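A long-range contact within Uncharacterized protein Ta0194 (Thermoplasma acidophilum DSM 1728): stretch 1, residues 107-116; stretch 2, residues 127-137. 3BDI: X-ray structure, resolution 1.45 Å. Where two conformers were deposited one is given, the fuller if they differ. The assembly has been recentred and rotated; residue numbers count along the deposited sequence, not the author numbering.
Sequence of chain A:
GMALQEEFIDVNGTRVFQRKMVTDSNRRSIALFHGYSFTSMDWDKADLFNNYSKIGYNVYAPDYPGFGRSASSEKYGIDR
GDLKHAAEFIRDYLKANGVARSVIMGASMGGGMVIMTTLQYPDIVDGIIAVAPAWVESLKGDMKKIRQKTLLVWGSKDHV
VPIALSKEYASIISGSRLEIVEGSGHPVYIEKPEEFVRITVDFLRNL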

ATOM      1  N   ALA A 107       2.687  -0.459   3.514  1.00 10.06           N
ATOM      2  CA  ALA A 107       3.227  -0.590   4.842  1.00  8.97           C
ATOM      3  C   ALA A 107       4.672  -0.115   4.870  1.00  9.93           C
ATOM      4  O   ALA A 107       5.487  -0.530   4.070  1.00 10.37           O
ATOM      5  CB  ALA A 107       3.173  -2.036   5.283  1.00 11.79           C
ATOM      6  N   SER A 108       5.006   0.791   5.806  1.00 10.47           N
ATOM      7  CA  SER A 108       6.393   1.159   6.109  1.00 10.83           C
ATOM      8  C   SER A 108       7.009   1.797   4.837  1.00 10.13           C
ATOM      9  O   SER A 108       6.466   2.812   4.361  1.00  9.71           O
ATOM     10  CB  SER A 108       7.143  -0.002   6.723  1.00 12.45           C
ATOM     11  OG  SER A 108       8.362   0.418   7.315  1.00 12.19           O
HETATM   12  N   MSE A 109       8.107   1.254   4.323  0.50 10.32           N
HETATM   13  CA  MSE A 109       8.645   1.692   3.051  0.50  9.15           C
HETATM   14  C   MSE A 109       7.501   1.885   2.035  0.50 10.90           C
HETATM   15  O   MSE A 109       7.431   2.899   1.356  0.50 12.60           O
HETATM   16  CB  MSE A 109       9.651   0.633   2.552  0.50 10.06           C
HETATM   17  CG  MSE A 109      10.167   0.870   1.159  0.50  6.83           C
HETATM   18 SE   MSE A 109      11.329  -0.598   0.582  0.38 11.01          SE
HETATM   19  CE  MSE A 109      10.091  -2.036   0.209  0.50  9.39           C
ATOM     20  N   GLY A 110       6.633   0.870   1.904  1.00  9.76           N
ATOM     21  CA  GLY A 110       5.526   0.864   0.965  1.00 10.77           C
ATOM     22  C   GLY A 110       4.552   1.998   1.209  1.00  9.58           C
ATOM     23  O   GLY A 110       3.903   2.492   0.290  1.00  9.45           O
ATOM     24  N   GLY A 111       4.386   2.367   2.471  1.00 10.27           N
ATOM     25  CA  GLY A 111       3.546   3.528   2.817  1.00  9.86           C
ATOM     26  C   GLY A 111       4.143   4.809   2.271  1.00 11.76           C
ATOM     27  O   GLY A 111       3.404   5.676   1.765  1.00 11.98           O
ATOM     28  N   GLY A 112       5.450   4.990   2.399  1.00 11.00           N
ATOM     29  CA  GLY A 112       6.097   6.078   1.696  1.00 10.68           C
ATOM     30  C   GLY A 112       5.872   6.045   0.207  1.00 13.06           C
ATOM     31  O   GLY A 112       5.605   7.089  -0.437  1.00 13.31           O
HETATM   32  N   MSE A 113       5.937   4.857  -0.383  1.00 11.55           N
HETATM   33  CA  MSE A 113       5.742   4.748  -1.805  1.00 11.14           C
HETATM   34  C   MSE A 113       4.354   5.190  -2.228  1.00 12.41           C
HETATM   35  O   MSE A 113       4.201   5.858  -3.275  1.00 11.29           O
HETATM   36  CB  MSE A 113       5.989   3.317  -2.274  1.00 12.78           C
HETATM   37  CG  MSE A 113       7.385   2.848  -2.104  1.00  9.02           C
HETATM   38 SE   MSE A 113       7.594   1.042  -2.747  0.75 11.80          SE
HETATM   39  CE  MSE A 113       9.507   0.959  -2.564  1.00 12.93           C
ATOM     40  N   VAL A 114       3.325   4.761  -1.481  1.00 10.11           N
ATOM     41  CA  VAL A 114       1.966   5.125  -1.899  1.00 11.10           C
ATOM     42  C   VAL A 114       1.696   6.619  -1.699  1.00 12.91           C
ATOM     43  O   VAL A 114       0.945   7.218  -2.494  1.00 12.11           O
ATOM     44  CB  VAL A 114       0.877   4.300  -1.233  1.00 13.13           C
ATOM     45  CG1 VAL A 114       1.045   2.844  -1.602  1.00 11.81           C
ATOM     46  CG2 VAL A 114       0.802   4.497   0.285  1.00 15.94           C
ATOM     47  N   ILE A 115       2.302   7.215  -0.680  1.00 11.99           N
ATOM     48  CA  ILE A 115       2.199   8.686  -0.518  1.00 12.34           C
ATOM     49  C   ILE A 115       2.822   9.373  -1.744  1.00 13.64           C
ATOM     50  O   ILE A 115       2.172  10.232  -2.397  1.00 15.01           O
ATOM     51  CB  ILE A 115       2.775   9.136   0.846  1.00 12.77           C
ATOM     52  CG1 ILE A 115       1.761   8.699   1.936  1.00 16.71           C
ATOM     53  CG2 ILE A 115       3.030  10.668   0.903  1.00 14.82           C
ATOM     54  CD1 ILE A 115       2.222   8.813   3.332  1.00 16.94           C
HETATM   55  N   MSE A 116       4.043   8.993  -2.087  1.00 13.30           N
HETATM   56  CA  MSE A 116       4.695   9.599  -3.219  1.00 12.67           C
HETATM   57  C   MSE A 116       3.919   9.415  -4.506  1.00 14.23           C
HETATM   58  O   MSE A 116       3.828  10.340  -5.342  1.00 13.05           O
HETATM   59  CB  MSE A 116       6.117   9.072  -3.414  1.00 15.75           C
HETATM   60  CG  MSE A 116       6.861   9.753  -4.595  1.00 13.93           C
HETATM   61 SE   MSE A 116       7.160  11.673  -4.335  0.75 22.63          SE
HETATM   62  CE  MSE A 116       8.700  11.471  -3.352  1.00 19.80           C
ATOM     63  N   GLY A 127      -7.871   6.326  -3.136  1.00 12.18           N
ATOM     64  CA  GLY A 127      -7.785   6.380  -1.677  1.00 11.65           C
ATOM     65  C   GLY A 127      -6.438   5.821  -1.269  1.00 11.92           C
ATOM     66  O   GLY A 127      -5.806   5.091  -2.066  1.00 13.04           O
ATOM     67  N   ILE A 128      -6.022   6.140  -0.050  1.00 11.50           N
ATOM     68  CA  ILE A 128      -4.710   5.692   0.493  1.00 10.44           C
ATOM     69  C   ILE A 128      -4.934   4.972   1.814  1.00 11.02           C
ATOM     70  O   ILE A 128      -5.696   5.465   2.665  1.00 10.41           O
ATOM     71  CB  ILE A 128      -3.802   6.923   0.808  1.00 10.48           C
ATOM     72  CG1 ILE A 128      -3.454   7.687  -0.475  1.00 13.60           C
ATOM     73  CG2 ILE A 128      -2.485   6.516   1.536  1.00 13.43           C
ATOM     74  CD1 ILE A 128      -2.781   9.010  -0.215  1.00 14.83           C
ATOM     75  N   ILE A 129      -4.244   3.843   2.008  1.00  9.93           N
ATOM     76  CA  ILE A 129      -4.043   3.282   3.330  1.00  8.10           C
ATOM     77  C   ILE A 129      -2.537   3.244   3.545  1.00  9.58           C
ATOM     78  O   ILE A 129      -1.818   2.701   2.718  1.00 10.86           O
ATOM     79  CB  ILE A 129      -4.582   1.834   3.472  1.00  8.52           C
ATOM     80  CG1 ILE A 129      -6.106   1.792   3.216  1.00 12.07           C
ATOM     81  CG2 ILE A 129      -4.306   1.294   4.864  1.00 10.68           C
ATOM     82  CD1 ILE A 129      -6.729   0.406   3.181  1.00 11.48           C
ATOM     83  N   ALA A 130      -2.064   3.834   4.615  1.00  9.35           N
ATOM     84  CA  ALA A 130      -0.637   3.859   4.912  1.00 10.25           C
ATOM     85  C   ALA A 130      -0.423   3.418   6.328  1.00 10.32           C
ATOM     86  O   ALA A 130      -0.978   4.002   7.278  1.00 11.76           O
ATOM     87  CB  ALA A 130      -0.066   5.255   4.679  1.00 10.90           C
ATOM     88  N   VAL A 131       0.325   2.347   6.483  1.00  9.33           N
ATOM     89  CA  VAL A 131       0.608   1.730   7.763  1.00  8.39           C
ATOM     90  C   VAL A 131       1.989   2.203   8.200  1.00 10.33           C
ATOM     91  O   VAL A 131       3.005   1.735   7.686  1.00 11.58           O
ATOM     92  CB  VAL A 131       0.571   0.193   7.697  1.00  9.52           C
ATOM     93  CG1 VAL A 131       0.570  -0.433   9.108  1.00 10.52           C
ATOM     94  CG2 VAL A 131      -0.670  -0.285   6.904  1.00 11.85           C
ATOM     95  N   ALA A 132       2.024   3.170   9.130  1.00  8.67           N
ATOM     96  CA  ALA A 132       3.273   3.744   9.628  1.00 10.08           C
ATOM     97  C   ALA A 132       4.254   4.041   8.499  1.00  9.13           C
ATOM     98  O   ALA A 132       5.382   3.538   8.463  1.00 10.40           O
ATOM     99  CB  ALA A 132       3.890   2.914  10.739  1.00 11.44           C
ATOM    100  N   PRO A 133       3.844   4.911   7.564  1.00 10.67           N
ATOM    101  CA  PRO A 133       4.692   5.202   6.407  1.00 11.29           C
ATOM    102  C   PRO A 133       6.049   5.755   6.734  1.00 11.58           C
ATOM    103  O   PRO A 133       6.154   6.703   7.519  1.00 13.06           O
ATOM    104  CB  PRO A 133       3.885   6.244   5.637  1.00 13.35           C
ATOM    105  CG  PRO A 133       2.889   6.832   6.651  1.00 11.52           C
ATOM    106  CD  PRO A 133       2.568   5.654   7.525  1.00 10.39           C
ATOM    107  N   ALA A 134       7.080   5.133   6.176  1.00 11.08           N
ATOM    108  CA  ALA A 134       8.467   5.542   6.293  1.00 11.68           C
ATOM    109  C   ALA A 134       8.845   6.375   5.085  1.00 13.28           C
ATOM    110  O   ALA A 134       8.175   6.378   4.067  1.00 15.38           O
ATOM    111  CB  ALA A 134       9.345   4.310   6.370  1.00 11.94           C
ATOM    112  N   TRP A 135       9.909   7.155   5.259  1.00 15.77           N
ATOM    113  CA  TRP A 135      10.589   7.905   4.174  1.00 17.87           C
ATOM    114  C   TRP A 135       9.832   9.120   3.619  1.00 18.76           C
ATOM    115  O   TRP A 135      10.163   9.614   2.513  1.00 21.70           O
ATOM    116  CB  TRP A 135      11.010   6.982   3.014  1.00 20.49           C
ATOM    117  CG  TRP A 135      11.832   5.766   3.387  1.00 21.05           C
ATOM    118  CD1 TRP A 135      12.403   5.475   4.597  1.00 22.18           C
ATOM    119  CD2 TRP A 135      12.207   4.684   2.504  1.00 26.49           C
ATOM    120  NE1 TRP A 135      13.073   4.272   4.537  1.00 27.61           N
ATOM    121  CE2 TRP A 135      12.980   3.775   3.261  1.00 24.97           C
ATOM    122  CE3 TRP A 135      11.955   4.401   1.154  1.00 26.68           C
ATOM    123  CZ2 TRP A 135      13.524   2.595   2.715  1.00 28.87           C
ATOM    124  CZ3 TRP A 135      12.500   3.220   0.598  1.00 25.73           C
ATOM    125  CH2 TRP A 135      13.278   2.337   1.396  1.00 25.17           C
ATOM    126  N   VAL A 136       8.850   9.624   4.342  1.00 17.92           N
ATOM    127  CA  VAL A 136       8.053  10.741   3.818  1.00 17.90           C
ATOM    128  C   VAL A 136       8.192  12.042   4.628  1.00 16.74           C
ATOM    129  O   VAL A 136       7.461  12.987   4.392  1.00 15.26           O
ATOM    130  CB  VAL A 136       6.540  10.372   3.630  1.00 20.14           C
ATOM    131  CG1 VAL A 136       6.398   9.279   2.592  1.00 26.00           C
ATOM    132  CG2 VAL A 136       5.880   9.989   4.950  1.00 24.45           C
ATOM    133  N   GLU A 137       9.080  12.057   5.613  1.00 15.66           N
ATOM    134  CA  GLU A 137       9.169  13.235   6.488  1.00 16.84           C
ATOM    135  C   GLU A 137       9.542  14.486   5.740  1.00 17.55           C
ATOM    136  O   GLU A 137       9.169  15.549   6.170  1.00 15.93           O
ATOM    137  CB  GLU A 137      10.150  12.997   7.614  1.00 18.32           C
ATOM    138  CG  GLU A 137       9.670  11.976   8.610  1.00 21.30           C
ATOM    139  CD  GLU A 137      10.537  11.867   9.832  1.00 21.84           C
ATOM    140  OE1 GLU A 137      10.687  12.898  10.512  1.00 24.87           O
ATOM    141  OE2 GLU A 137      11.054  10.766  10.128  1.00 22.96           O
TER

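Residues 127-131 form a strand that runs nearly antiparallel to the helix 109-116, their directions 151° apart and their axes 7.2 Å apart at closest approach. The residues that follow the strand fold over the start of the helix, and the two stretches together bury 617 Å² of surface.

Gly127 lies out of reach, and the packing begins at Ile128, whose side chain points toward the helix. Its CG2 lies 4.1 Å from CG2 of Val114, an apolar pairing that closes the gap between buried residues whose CA atoms are 7.1 Å apart. Along the strand the side chains alternate: Ile129 points away from the helix, although its carbonyl O lies 4.0 Å from Val114 CG2, while Ala130 again points toward it. Ala130 CB lies 4.4 Å from both Gly111 CA and Ile115 CD1, so the helix passes close over this short side chain.

At Val131 the contact changes character. This residue forms a parallel beta bridge with Ala107, and the two side chains lie on the same face of the sheet, CB to CB 4.2 Å. The bridge is secured by a nearly straight hydrogen bond from Ser108 N to Val131 O (2.9 Å, 164°). Ala132, with positive phi and psi, turns the chain beyond the strand; its O receives a CA-H...O contact from Ser108 CA at 3.5 Å.

Pro133 then packs against the helix at Gly111 and Ile115. Its CB lies 3.7 Å from Gly111 C and 3.8 Å from Ile115 CD1, and Pro133 CA is just 4.1 Å from Gly111 CA. The absence of a side chain at Gly111 permits this approach, since an ideal CB there would sit 2.9 Å from Pro133 CA.

Ala134 N donates to Ser108 O (3.0 Å, 174°), so the backbone of Ser108 bonds stretch 2 through both its N and its O. Ser108 O also accepts from Gly112 N, at 3.1 Å, so it serves the start of the helix as well as stretch 2. Ala134 O approaches Gly112 CA to 3.2 Å in a CA-H...O contact, occupying space that an ideal CB on Gly112 would enter, at 2.2 Å from Ala134 O.

The exposed Trp135 lays its indole against selenomethionine Met109. Met109 CG is 3.4 Å from Trp135 CZ3, and CB stands over the face of the six-membered ring, giving a CH-pi contact, while the selenium approaches obliquely. Val136 completes the packing: its CG1 reaches Gly112 CA at 3.3 Å and Ile115 CG2 at 4.0 Å. Glu137 lies beyond the contact.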